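Local coordinates for protein ribokinase, putative (PDB 3B1N) that binds ADP together with the nucleoside mizoribine and, as a nucleoside kinase of the ribokinase family, probably transfers a phosphate from ATP to nucleosides, at residues B[190-193]-B[194-197]; B[106-109]-B[110-114]; B[173-176]-B[177-180]. One frame throughout, in Å; residues are numbered along the deposited sequence. Where two conformers were deposited one is given.

Interaction 1. Residues B[190-193]-B[194-197]; sequences AVND and YEAK. With ADP (adenosine-5'-diphosphate), chain G.
The carboxamide of N192 and the carboxylate of E195 lie stacked, their planes only 20° apart, so that E195 occupies one face of the amide while both edge atoms of the amide are used for hydrogen bonds. At one edge, N192 OD1 accepts from E195 N at 2.9 Å, almost along the C=O axis. At the other edge, N192 ND2 donates to O1B on the beta phosphate of ADP at 2.8 Å. The amide can face back over the helix start because CG stands between the backbone N and the carbonyl carbon (chi1 73°). The carboxylate answers with a bond of its own: E195 OE1 accepts a hydrogen bond from N192 N at 2.9 Å, the donor standing 40° out of the carboxylate plane.

These reciprocal bonds form a capping box, with N192 as N-cap of helix 193-203 directly after strand 188-192. N192 and E195 also fit the N-x-x-E pattern known from ribokinase-family kinases, in which it lies close to the phosphates. The helix proper is opened by A196 N bonding to N192 O at 2.8 Å and K197 N to D193 O at 3.0 Å. Beneath the cap, V191 CG2 rests on A196 CB at 3.7 Å, joining the residue before the N-cap to the fourth one after it.

The second subunit packs against this corner. D193 gives its carboxylate oxygens to H31 and V30 of that subunit, and Y194 OH bonds to the H24 carbonyl there. H31 of the second subunit also reaches ADP.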
ATOM      1  N   ALA B 190       8.549 -21.148 -10.501  1.00 15.06           N
ATOM      2  CA  ALA B 190       8.058 -21.091  -9.127  1.00 15.08           C
ATOM      3  C   ALA B 190       7.176 -19.874  -9.023  1.00 17.08           C
ATOM      4  O   ALA B 190       7.575 -18.787  -9.441  1.00 18.96           O
ATOM      5  CB  ALA B 190       9.202 -20.995  -8.161  1.00 16.60           C
ATOM      6  N   VAL B 191       5.965 -20.054  -8.512  1.00 15.32           N
ATOM      7  CA  VAL B 191       5.011 -18.910  -8.420  1.00 16.52           C
ATOM      8  C   VAL B 191       4.129 -19.140  -7.241  1.00 15.71           C
ATOM      9  O   VAL B 191       3.999 -20.287  -6.794  1.00 15.61           O
ATOM     10  CB  VAL B 191       4.125 -18.755  -9.709  1.00 15.45           C
ATOM     11  CG1 VAL B 191       4.886 -18.033 -10.828  1.00 18.15           C
ATOM     12  CG2 VAL B 191       3.546 -20.065 -10.194  1.00 17.00           C
ATOM     13  N   ASN B 192       3.530 -18.066  -6.682  1.00 14.61           N
ATOM     14  CA  ASN B 192       2.425 -18.330  -5.766  1.00 13.70           C
ATOM     15  C   ASN B 192       1.134 -18.566  -6.534  1.00 13.57           C
ATOM     16  O   ASN B 192       1.119 -18.452  -7.759  1.00 14.57           O
ATOM     17  CB  ASN B 192       2.267 -17.304  -4.649  1.00 12.28           C
ATOM     18  CG  ASN B 192       1.716 -15.976  -5.102  1.00 13.78           C
ATOM     19  OD1 ASN B 192       0.913 -15.878  -6.000  1.00 15.70           O
ATOM     20  ND2 ASN B 192       2.141 -14.929  -4.407  1.00 18.28           N
ATOM     21  N   ASP B 193       0.076 -18.985  -5.850  1.00 14.27           N
ATOM     22  CA  ASP B 193      -1.099 -19.381  -6.607  1.00 15.70           C
ATOM     23  C   ASP B 193      -1.805 -18.247  -7.358  1.00 15.34           C
ATOM     24  O   ASP B 193      -2.386 -18.453  -8.415  1.00 15.16           O
ATOM     25  CB  ASP B 193      -2.068 -20.206  -5.778  1.00 17.07           C
ATOM     26  CG  ASP B 193      -2.814 -19.407  -4.793  1.00 20.81           C
ATOM     27  OD1 ASP B 193      -2.205 -18.670  -3.985  1.00 24.97           O
ATOM     28  OD2 ASP B 193      -4.046 -19.581  -4.808  1.00 27.11           O
ATOM     29  N   TYR B 194      -1.739 -17.053  -6.788  1.00 14.08           N
ATOM     30  CA  TYR B 194      -2.308 -15.874  -7.425  1.00 14.09           C
ATOM     31  C   TYR B 194      -1.561 -15.643  -8.737  1.00 14.97           C
ATOM     32  O   TYR B 194      -2.164 -15.442  -9.811  1.00 13.99           O
ATOM     33  CB  TYR B 194      -2.217 -14.662  -6.481  1.00 12.95           C
ATOM     34  CG  TYR B 194      -2.695 -13.345  -7.073  1.00 12.98           C
ATOM     35  CD1 TYR B 194      -1.850 -12.579  -7.840  1.00 12.67           C
ATOM     36  CD2 TYR B 194      -3.997 -12.913  -6.855  1.00 12.98           C
ATOM     37  CE1 TYR B 194      -2.279 -11.351  -8.403  1.00 16.56           C
ATOM     38  CE2 TYR B 194      -4.425 -11.709  -7.395  1.00 12.86           C
ATOM     39  CZ  TYR B 194      -3.579 -10.950  -8.143  1.00 15.09           C
ATOM     40  OH  TYR B 194      -4.048  -9.769  -8.691  1.00 18.83           O
ATOM     41  N   GLU B 195      -0.229 -15.649  -8.665  1.00 14.09           N
ATOM     42  CA  GLU B 195       0.572 -15.459  -9.855  1.00 14.98           C
ATOM     43  C   GLU B 195       0.348 -16.585 -10.863  1.00 15.01           C
ATOM     44  O   GLU B 195       0.354 -16.344 -12.079  1.00 15.05           O
ATOM     45  CB  GLU B 195       2.055 -15.389  -9.435  1.00 15.58           C
ATOM     46  CG  GLU B 195       2.395 -14.217  -8.488  1.00 18.82           C
ATOM     47  CD  GLU B 195       3.758 -14.401  -7.715  1.00 23.90           C
ATOM     48  OE1 GLU B 195       4.431 -15.518  -7.644  1.00 21.96           O
ATOM     49  OE2 GLU B 195       4.193 -13.342  -7.190  1.00 25.64           O
ATOM     50  N   ALA B 196       0.199 -17.820 -10.359  1.00 15.12           N
ATOM     51  CA  ALA B 196      -0.004 -18.969 -11.252  1.00 15.33           C
ATOM     52  C   ALA B 196      -1.277 -18.719 -12.093  1.00 16.86           C
ATOM     53  O   ALA B 196      -1.272 -18.939 -13.313  1.00 16.57           O
ATOM     54  CB  ALA B 196      -0.180 -20.230 -10.449  1.00 14.71           C
ATOM     55  N   LYS B 197      -2.335 -18.221 -11.448  1.00 16.19           N
ATOM     56  CA  LYS B 197      -3.569 -17.885 -12.182  1.00 17.34           C
ATOM     57  C   LYS B 197      -3.319 -16.834 -13.278  1.00 17.65           C
ATOM     58  O   LYS B 197      -3.778 -16.978 -14.427  1.00 17.76           O
ATOM     59  CB  LYS B 197      -4.694 -17.472 -11.230  1.00 18.25           C
ATOM     60  CG  LYS B 197      -5.997 -17.061 -11.945  1.00 19.79           C
ATOM     61  CD  LYS B 197      -6.585 -18.288 -12.684  1.00 23.29           C
ATOM     62  CE  LYS B 197      -7.906 -17.918 -13.403  1.00 28.10           C
ATOM     63  NZ  LYS B 197      -8.697 -19.160 -13.522  1.00 32.74           N
TER
HETATM   64  PB  ADP G 402       4.763 -15.355  -1.583  1.00 12.87           P
HETATM   65  O1B ADP G 402       3.396 -14.791  -1.940  1.00 20.07           O
HETATM   66  O2B ADP G 402       5.562 -15.566  -2.832  1.00 15.69           O
HETATM   67  O3B ADP G 402       5.594 -14.734  -0.516  1.00 12.80           O
HETATM   68  PA  ADP G 402       3.457 -17.633  -0.132  1.00 11.76           P
HETATM   69  O1A ADP G 402       2.589 -16.648   0.663  1.00 12.78           O
HETATM   70  O2A ADP G 402       2.799 -18.667  -0.993  1.00 12.19           O
HETATM   71  O3A ADP G 402       4.469 -16.920  -1.115  1.00 14.35           O
HETATM   72  O5' ADP G 402       4.352 -18.243   0.996  1.00 10.82           O
HETATM   73  C5' ADP G 402       5.433 -19.077   0.564  1.00 10.81           C
HETATM   74  C4' ADP G 402       5.704 -20.241   1.506  1.00  9.30           C
HETATM   75  O4' ADP G 402       6.045 -19.725   2.810  1.00 10.44           O
HETATM   76  C3' ADP G 402       4.484 -21.167   1.735  1.00 11.39           C
HETATM   77  O3' ADP G 402       4.355 -22.132   0.679  1.00 12.01           O
HETATM   78  C2' ADP G 402       4.787 -21.690   3.117  1.00 11.27           C
HETATM   79  O2' ADP G 402       5.709 -22.798   3.031  1.00 11.50           O
HETATM   80  C1' ADP G 402       5.471 -20.550   3.818  1.00 11.81           C
HETATM   81  N9  ADP G 402       4.449 -19.731   4.528  1.00 11.55           N
HETATM   82  C8  ADP G 402       3.751 -18.635   4.090  1.00 12.61           C
HETATM   83  N7  ADP G 402       2.866 -18.226   5.056  1.00 11.64           N
HETATM   84  C5  ADP G 402       2.947 -19.097   6.050  1.00 11.95           C
HETATM   85  C6  ADP G 402       2.269 -19.269   7.333  1.00 13.91           C
HETATM   86  N6  ADP G 402       1.310 -18.362   7.674  1.00 15.72           N
HETATM   87  N1  ADP G 402       2.617 -20.284   8.103  1.00 13.64           N
HETATM   88  C2  ADP G 402       3.572 -21.177   7.749  1.00 15.35           C
HETATM   89  N3  ADP G 402       4.247 -21.063   6.597  1.00 13.61           N
HETATM   90  C4  ADP G 402       3.968 -20.094   5.725  1.00 11.38           C

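Interaction 2. Residues B[106-109]-B[110-114]; sequences TTDL and DNNQI. With ADP (adenosine-5'-diphosphate), chain G.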
ATOM      1  N   THR B 106       2.368  -2.765   1.405  1.00 15.82           N
ATOM      2  CA  THR B 106       1.315  -2.945   2.413  1.00 19.05           C
ATOM      3  C   THR B 106       0.832  -4.370   2.462  1.00 18.57           C
ATOM      4  O   THR B 106       0.423  -4.908   1.429  1.00 21.89           O
ATOM      5  CB  THR B 106       0.193  -1.992   2.241  1.00 19.56           C
ATOM      6  OG1 THR B 106       0.723  -0.672   2.228  1.00 22.82           O
ATOM      7  CG2 THR B 106      -0.803  -2.246   3.414  1.00 21.49           C
ATOM      8  N   THR B 107       1.022  -5.025   3.611  1.00 20.37           N
ATOM      9  CA  THR B 107       0.689  -6.424   3.717  0.50 19.84           C
ATOM     10  C   THR B 107      -0.543  -6.655   4.613  1.00 20.20           C
ATOM     11  O   THR B 107      -0.870  -5.793   5.423  1.00 21.29           O
ATOM     12  CB  THR B 107       1.955  -7.260   4.176  0.50 20.11           C
ATOM     13  OG1 THR B 107       1.564  -8.599   4.467  0.50 20.17           O
ATOM     14  CG2 THR B 107       2.669  -6.644   5.392  0.50 21.19           C
ATOM     15  N   ASP B 108      -1.193  -7.782   4.433  1.00 18.43           N
ATOM     16  CA  ASP B 108      -2.092  -8.275   5.471  1.00 18.75           C
ATOM     17  C   ASP B 108      -1.550  -9.590   5.964  1.00 21.86           C
ATOM     18  O   ASP B 108      -0.428  -9.978   5.554  1.00 24.32           O
ATOM     19  CB  ASP B 108      -3.570  -8.347   5.047  1.00 17.35           C
ATOM     20  CG  ASP B 108      -3.892  -9.505   4.113  1.00 18.44           C
ATOM     21  OD1 ASP B 108      -3.000 -10.332   3.769  1.00 18.41           O
ATOM     22  OD2 ASP B 108      -5.053  -9.630   3.717  1.00 14.66           O
ATOM     23  N   LEU B 109      -2.303 -10.272   6.811  1.00 23.69           N
ATOM     24  CA  LEU B 109      -1.802 -11.495   7.471  1.00 25.38           C
ATOM     25  C   LEU B 109      -1.926 -12.715   6.570  1.00 26.22           C
ATOM     26  O   LEU B 109      -1.147 -13.666   6.761  1.00 28.33           O
ATOM     27  CB  LEU B 109      -2.423 -11.691   8.859  1.00 26.45           C
ATOM     28  CG  LEU B 109      -2.118 -10.511   9.805  1.00 25.16           C
ATOM     29  CD1 LEU B 109      -2.878 -10.631  11.168  1.00 25.09           C
ATOM     30  CD2 LEU B 109      -0.629 -10.104  10.014  1.00 28.76           C
ATOM     31  N   ASP B 110      -2.839 -12.665   5.582  1.00 25.34           N
ATOM     32  CA  ASP B 110      -3.073 -13.710   4.558  1.00 25.53           C
ATOM     33  C   ASP B 110      -2.002 -13.726   3.494  1.00 24.90           C
ATOM     34  O   ASP B 110      -2.086 -14.492   2.518  1.00 26.13           O
ATOM     35  CB  ASP B 110      -4.366 -13.440   3.813  1.00 25.79           C
ATOM     36  CG  ASP B 110      -5.577 -14.026   4.483  1.00 25.58           C
ATOM     37  OD1 ASP B 110      -5.420 -14.585   5.598  1.00 30.51           O
ATOM     38  OD2 ASP B 110      -6.669 -13.968   3.854  1.00 24.90           O
ATOM     39  N   ASN B 111      -1.028 -12.854   3.647  1.00 23.44           N
ATOM     40  CA  ASN B 111       0.117 -12.779   2.763  1.00 23.24           C
ATOM     41  C   ASN B 111      -0.314 -12.039   1.485  1.00 22.33           C
ATOM     42  O   ASN B 111       0.327 -12.137   0.432  1.00 23.19           O
ATOM     43  CB  ASN B 111       0.675 -14.206   2.434  1.00 21.28           C
ATOM     44  CG  ASN B 111       1.100 -15.053   3.698  1.00 24.48           C
ATOM     45  OD1 ASN B 111       1.723 -16.105   3.529  1.00 21.57           O
ATOM     46  ND2 ASN B 111       0.787 -14.597   4.909  1.00 22.23           N
ATOM     47  N   ASN B 112      -1.421 -11.271   1.549  1.00 21.35           N
ATOM     48  CA  ASN B 112      -1.716 -10.335   0.451  1.00 19.42           C
ATOM     49  C   ASN B 112      -0.775  -9.170   0.562  1.00 20.82           C
ATOM     50  O   ASN B 112      -0.460  -8.755   1.686  1.00 22.29           O
ATOM     51  CB  ASN B 112      -3.187  -9.877   0.495  1.00 19.06           C
ATOM     52  CG  ASN B 112      -4.126 -11.039   0.317  1.00 16.73           C
ATOM     53  OD1 ASN B 112      -3.995 -11.791  -0.645  1.00 14.09           O
ATOM     54  ND2 ASN B 112      -5.059 -11.244   1.276  1.00 16.57           N
ATOM     55  N   GLN B 113      -0.268  -8.697  -0.586  1.00 19.01           N
ATOM     56  CA  GLN B 113       0.669  -7.560  -0.708  0.50 19.28           C
ATOM     57  C   GLN B 113       0.135  -6.573  -1.760  1.00 18.61           C
ATOM     58  O   GLN B 113      -0.200  -7.031  -2.860  1.00 18.43           O
ATOM     59  CB  GLN B 113       2.052  -8.056  -1.201  0.50 20.08           C
ATOM     60  CG  GLN B 113       2.859  -8.841  -0.180  0.50 22.39           C
ATOM     61  CD  GLN B 113       4.286  -9.230  -0.630  0.50 22.52           C
ATOM     62  OE1 GLN B 113       5.107  -8.392  -1.031  0.50 23.58           O
ATOM     63  NE2 GLN B 113       4.594 -10.517  -0.506  0.50 22.06           N
ATOM     64  N   ILE B 114       0.086  -5.261  -1.476  1.00 16.47           N
ATOM     65  CA  ILE B 114      -0.026  -4.261  -2.549  1.00 14.99           C
ATOM     66  C   ILE B 114       1.219  -3.347  -2.407  1.00 13.63           C
ATOM     67  O   ILE B 114       1.448  -2.749  -1.307  1.00 15.68           O
ATOM     68  CB  ILE B 114      -1.309  -3.411  -2.443  1.00 13.75           C
ATOM     69  CG1 ILE B 114      -2.528  -4.326  -2.561  1.00 13.93           C
ATOM     70  CG2 ILE B 114      -1.291  -2.296  -3.564  1.00 16.14           C
ATOM     71  CD1 ILE B 114      -3.896  -3.575  -2.332  1.00 17.08           C
TER
HETATM   72  PB  ADP G 402       4.763 -15.355  -1.583  1.00 12.87           P
HETATM   73  O1B ADP G 402       3.396 -14.791  -1.940  1.00 20.07           O
HETATM   74  O2B ADP G 402       5.562 -15.566  -2.832  1.00 15.69           O
HETATM   75  O3B ADP G 402       5.594 -14.734  -0.516  1.00 12.80           O
HETATM   76  PA  ADP G 402       3.457 -17.633  -0.132  1.00 11.76           P
HETATM   77  O1A ADP G 402       2.589 -16.648   0.663  1.00 12.78           O
HETATM   78  O2A ADP G 402       2.799 -18.667  -0.993  1.00 12.19           O
HETATM   79  O3A ADP G 402       4.469 -16.920  -1.115  1.00 14.35           O
HETATM   80  O5' ADP G 402       4.352 -18.243   0.996  1.00 10.82           O
HETATM   81  C5' ADP G 402       5.433 -19.077   0.564  1.00 10.81           C
HETATM   82  C4' ADP G 402       5.704 -20.241   1.506  1.00  9.30           C
HETATM   83  O4' ADP G 402       6.045 -19.725   2.810  1.00 10.44           O
HETATM   84  C3' ADP G 402       4.484 -21.167   1.735  1.00 11.39           C
HETATM   85  O3' ADP G 402       4.355 -22.132   0.679  1.00 12.01           O
HETATM   86  C2' ADP G 402       4.787 -21.690   3.117  1.00 11.27           C
HETATM   87  O2' ADP G 402       5.709 -22.798   3.031  1.00 11.50           O
HETATM   88  C1' ADP G 402       5.471 -20.550   3.818  1.00 11.81           C
HETATM   89  N9  ADP G 402       4.449 -19.731   4.528  1.00 11.55           N
HETATM   90  C8  ADP G 402       3.751 -18.635   4.090  1.00 12.61           C
HETATM   91  N7  ADP G 402       2.866 -18.226   5.056  1.00 11.64           N
HETATM   92  C5  ADP G 402       2.947 -19.097   6.050  1.00 11.95           C
HETATM   93  C6  ADP G 402       2.269 -19.269   7.333  1.00 13.91           C
HETATM   94  N6  ADP G 402       1.310 -18.362   7.674  1.00 15.72           N
HETATM   95  N1  ADP G 402       2.617 -20.284   8.103  1.00 13.64           N
HETATM   96  C2  ADP G 402       3.572 -21.177   7.749  1.00 15.35           C
HETATM   97  N3  ADP G 402       4.247 -21.063   6.597  1.00 13.61           N
HETATM   98  C4  ADP G 402       3.968 -20.094   5.725  1.00 11.38           C
HETATM   99  O   HOH W   1       1.859  -0.042  -0.107  1.00 26.82           O
HETATM  100  O   HOH W   2      -7.375 -11.303   3.434  1.00 14.77           O
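D108 and N112 meet obliquely across the turn, the carboxylate and amide planes inclined by 53°. D108 CG sits between its own backbone N and carbonyl carbon (chi1 75°), which turns the carboxylate in over the turn. Each oxygen of D108 takes a different N-H of N112, both on the syn side of the carboxylate. OD1 accepts from the backbone N of N112 at 2.9 Å, while OD2 accepts from the side-chain ND2 of N112, also at 2.9 Å and close to the plane of that amide. The second bond is the straighter (168° at the hydrogen). One residue thus holds backbone and side chain of the other, fixing the rotation of both flat groups. OD2 has further partners, F21 N in the same chain and a water that it shares with D110 OD2. The two carboxylate oxygens D108 OD2 and D110 OD2 lie 4.6 Å apart, and the water that donates to both probably eases their repulsion; D110 OD1 forms a salt bridge with R20.

D108 opens a type I turn that ends at N111, at the tip of the beta hairpin made by strands 101-107 and 113-118. N111, with its backbone in the positive phi region, leads out of the turn and belongs to the ADP pocket. Together with the bond from D108 N to N112 O at 3.0 Å, this fits a type I turn with a G1 bulge. Below the tip, T107 and Q113 form a non-hydrogen-bonded pair, and T106 and I114 a hydrogen-bonded one with two bonds of 2.9 Å, T106 N to I114 O and I114 N to T106 O. Q113 and I114 also pair, in parallel, with a strand of the second subunit, carrying the sheet across the dimer interface, and N112 OD1 accepts from I33 N of that subunit.

Interaction 3. Residues B[173-176]-B[177-180]; sequences LFDG and ATLR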
ATOM      1  N   LEU B 173       4.488  -6.597 -16.583  1.00 23.99           N
ATOM      2  CA  LEU B 173       5.382  -6.120 -17.633  1.00 24.54           C
ATOM      3  C   LEU B 173       5.431  -7.079 -18.845  1.00 23.40           C
ATOM      4  O   LEU B 173       5.897  -6.694 -19.941  1.00 22.94           O
ATOM      5  CB  LEU B 173       6.780  -5.905 -17.061  1.00 25.70           C
ATOM      6  CG  LEU B 173       6.948  -5.160 -15.718  1.00 28.67           C
ATOM      7  CD1 LEU B 173       8.379  -5.219 -15.176  1.00 31.20           C
ATOM      8  CD2 LEU B 173       6.483  -3.727 -15.840  1.00 31.25           C
ATOM      9  N   PHE B 174       4.978  -8.314 -18.637  1.00 22.78           N
ATOM     10  CA  PHE B 174       5.006  -9.347 -19.676  1.00 23.09           C
ATOM     11  C   PHE B 174       3.747  -9.278 -20.543  1.00 24.17           C
ATOM     12  O   PHE B 174       2.683  -8.891 -20.070  1.00 25.37           O
ATOM     13  CB  PHE B 174       5.102 -10.750 -19.052  1.00 22.09           C
ATOM     14  CG  PHE B 174       6.489 -11.105 -18.575  1.00 21.71           C
ATOM     15  CD1 PHE B 174       7.332 -11.898 -19.342  1.00 19.43           C
ATOM     16  CD2 PHE B 174       6.961 -10.610 -17.360  1.00 20.90           C
ATOM     17  CE1 PHE B 174       8.633 -12.186 -18.921  1.00 23.62           C
ATOM     18  CE2 PHE B 174       8.216 -10.903 -16.941  1.00 20.86           C
ATOM     19  CZ  PHE B 174       9.060 -11.710 -17.713  1.00 20.67           C
ATOM     20  N   ASP B 175       3.870  -9.620 -21.824  1.00 25.28           N
ATOM     21  CA  ASP B 175       2.683 -10.029 -22.595  1.00 25.87           C
ATOM     22  C   ASP B 175       2.693 -11.524 -22.765  1.00 25.50           C
ATOM     23  O   ASP B 175       3.619 -12.203 -22.294  1.00 25.28           O
ATOM     24  CB  ASP B 175       2.588  -9.330 -23.953  1.00 25.97           C
ATOM     25  CG  ASP B 175       3.816  -9.545 -24.825  1.00 30.11           C
ATOM     26  OD1 ASP B 175       3.932  -8.804 -25.838  1.00 32.79           O
ATOM     27  OD2 ASP B 175       4.664 -10.435 -24.534  1.00 32.61           O
ATOM     28  N   GLY B 176       1.656 -12.046 -23.421  1.00 24.96           N
ATOM     29  CA  GLY B 176       1.547 -13.477 -23.632  1.00 23.90           C
ATOM     30  C   GLY B 176       2.720 -14.102 -24.357  1.00 23.70           C
ATOM     31  O   GLY B 176       3.193 -15.169 -23.954  1.00 22.88           O
ATOM     32  N   ALA B 177       3.222 -13.427 -25.394  1.00 23.84           N
ATOM     33  CA  ALA B 177       4.268 -13.998 -26.223  1.00 23.87           C
ATOM     34  C   ALA B 177       5.606 -14.125 -25.468  1.00 23.26           C
ATOM     35  O   ALA B 177       6.242 -15.190 -25.505  1.00 23.23           O
ATOM     36  CB  ALA B 177       4.427 -13.188 -27.524  1.00 23.82           C
ATOM     37  N   THR B 178       5.998 -13.057 -24.768  1.00 23.36           N
ATOM     38  CA  THR B 178       7.252 -13.071 -23.998  0.50 23.07           C
ATOM     39  C   THR B 178       7.128 -14.007 -22.794  1.00 22.21           C
ATOM     40  O   THR B 178       8.095 -14.669 -22.408  1.00 21.91           O
ATOM     41  CB  THR B 178       7.697 -11.671 -23.524  0.50 23.02           C
ATOM     42  OG1 THR B 178       6.639 -11.050 -22.783  0.50 24.66           O
ATOM     43  CG2 THR B 178       8.079 -10.789 -24.725  0.50 23.85           C
ATOM     44  N   LEU B 179       5.938 -14.085 -22.214  1.00 21.92           N
ATOM     45  CA  LEU B 179       5.744 -14.999 -21.089  1.00 20.68           C
ATOM     46  C   LEU B 179       5.819 -16.477 -21.507  1.00 21.17           C
ATOM     47  O   LEU B 179       6.536 -17.285 -20.880  1.00 20.24           O
ATOM     48  CB  LEU B 179       4.453 -14.646 -20.331  1.00 20.97           C
ATOM     49  CG  LEU B 179       4.178 -15.397 -19.030  1.00 20.60           C
ATOM     50  CD1 LEU B 179       5.373 -15.237 -18.033  1.00 20.42           C
ATOM     51  CD2 LEU B 179       2.898 -14.945 -18.401  1.00 17.12           C
ATOM     52  N   ARG B 180       5.098 -16.846 -22.570  1.00 20.91           N
ATOM     53  CA  ARG B 180       5.231 -18.195 -23.132  1.00 20.73           C
ATOM     54  C   ARG B 180       6.678 -18.540 -23.499  1.00 20.75           C
ATOM     55  O   ARG B 180       7.162 -19.626 -23.167  1.00 20.61           O
ATOM     56  CB  ARG B 180       4.338 -18.351 -24.371  1.00 20.97           C
ATOM     57  CG  ARG B 180       2.850 -18.502 -24.070  1.00 23.34           C
ATOM     58  CD  ARG B 180       2.067 -18.879 -25.354  1.00 25.96           C
ATOM     59  NE  ARG B 180       2.128 -17.793 -26.347  1.00 25.60           N
ATOM     60  CZ  ARG B 180       1.284 -16.765 -26.388  1.00 26.35           C
ATOM     61  NH1 ARG B 180       1.447 -15.827 -27.318  1.00 28.01           N
ATOM     62  NH2 ARG B 180       0.311 -16.644 -25.487  1.00 27.55           N
TER
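Helix 176-185 opens with two consecutive i to i+4 backbone bonds, L179 N to D175 O at 3.0 Å and R180 N to G176 O at 2.9 Å, and D175 stands at its N-cap. The cap is made by a single carboxylate oxygen. D175 OD2 accepts from T178 N at 3.0 Å in a nearly straight bond (167° at the hydrogen), and in the conformer described T178 OG1 also donates to OD2 at 2.7 Å. The two donors come from opposite faces of the carboxylate plane, the hydroxyl on the anti side. What turns the carboxylate back over the first helical turn is chi1 of 57°, which sets CG between N and C of D175. A negative group here probably interacts favourably with the N-terminal end of the helix dipole.

Around the cap runs an apolar bridge. F174, just before the N-cap, and L179, four residues after it, meet through their CD1 atoms at 4.1 Å; this pairing of the two positions is a hydrophobic staple. The backbone N of L179 sits at the edge of the F174 ring, near its plane. The ring also packs edge-to-face with F146 of helix 146-158, while L179 also touches helix 193-203. The staple therefore lies in the interior between helices, whereas D175 looks to solvent.

A bend at chi3 (-65°) brings the R180 guanidinium back over the first turn, and NH2 donates to the T203 carbonyl at the end of helix 193-203. One face of the guanidinium is set over G176 O, which lies 3.4 Å from its plane, above its centre.

Along the chain the order is interaction 2, interaction 3, interaction 1, and the centre of interaction 1 lies about 15 Å from that of each of the others, which are about 26 Å apart. Interactions 3 and 1 open consecutive helices, 176-185 and 193-203, joined by strand 188-192 of the large central sheet; they show the same principle, a side-chain cap backed by apolar contact across the first turn, once away from the nucleotide, with a solvent-facing cap, and once beside ADP. Interaction 2 belongs instead to the small four-stranded sheet. Interactions 1 and 2 both border ADP and the second subunit, so the nucleotide lies where the two sheets and the dimer interface converge.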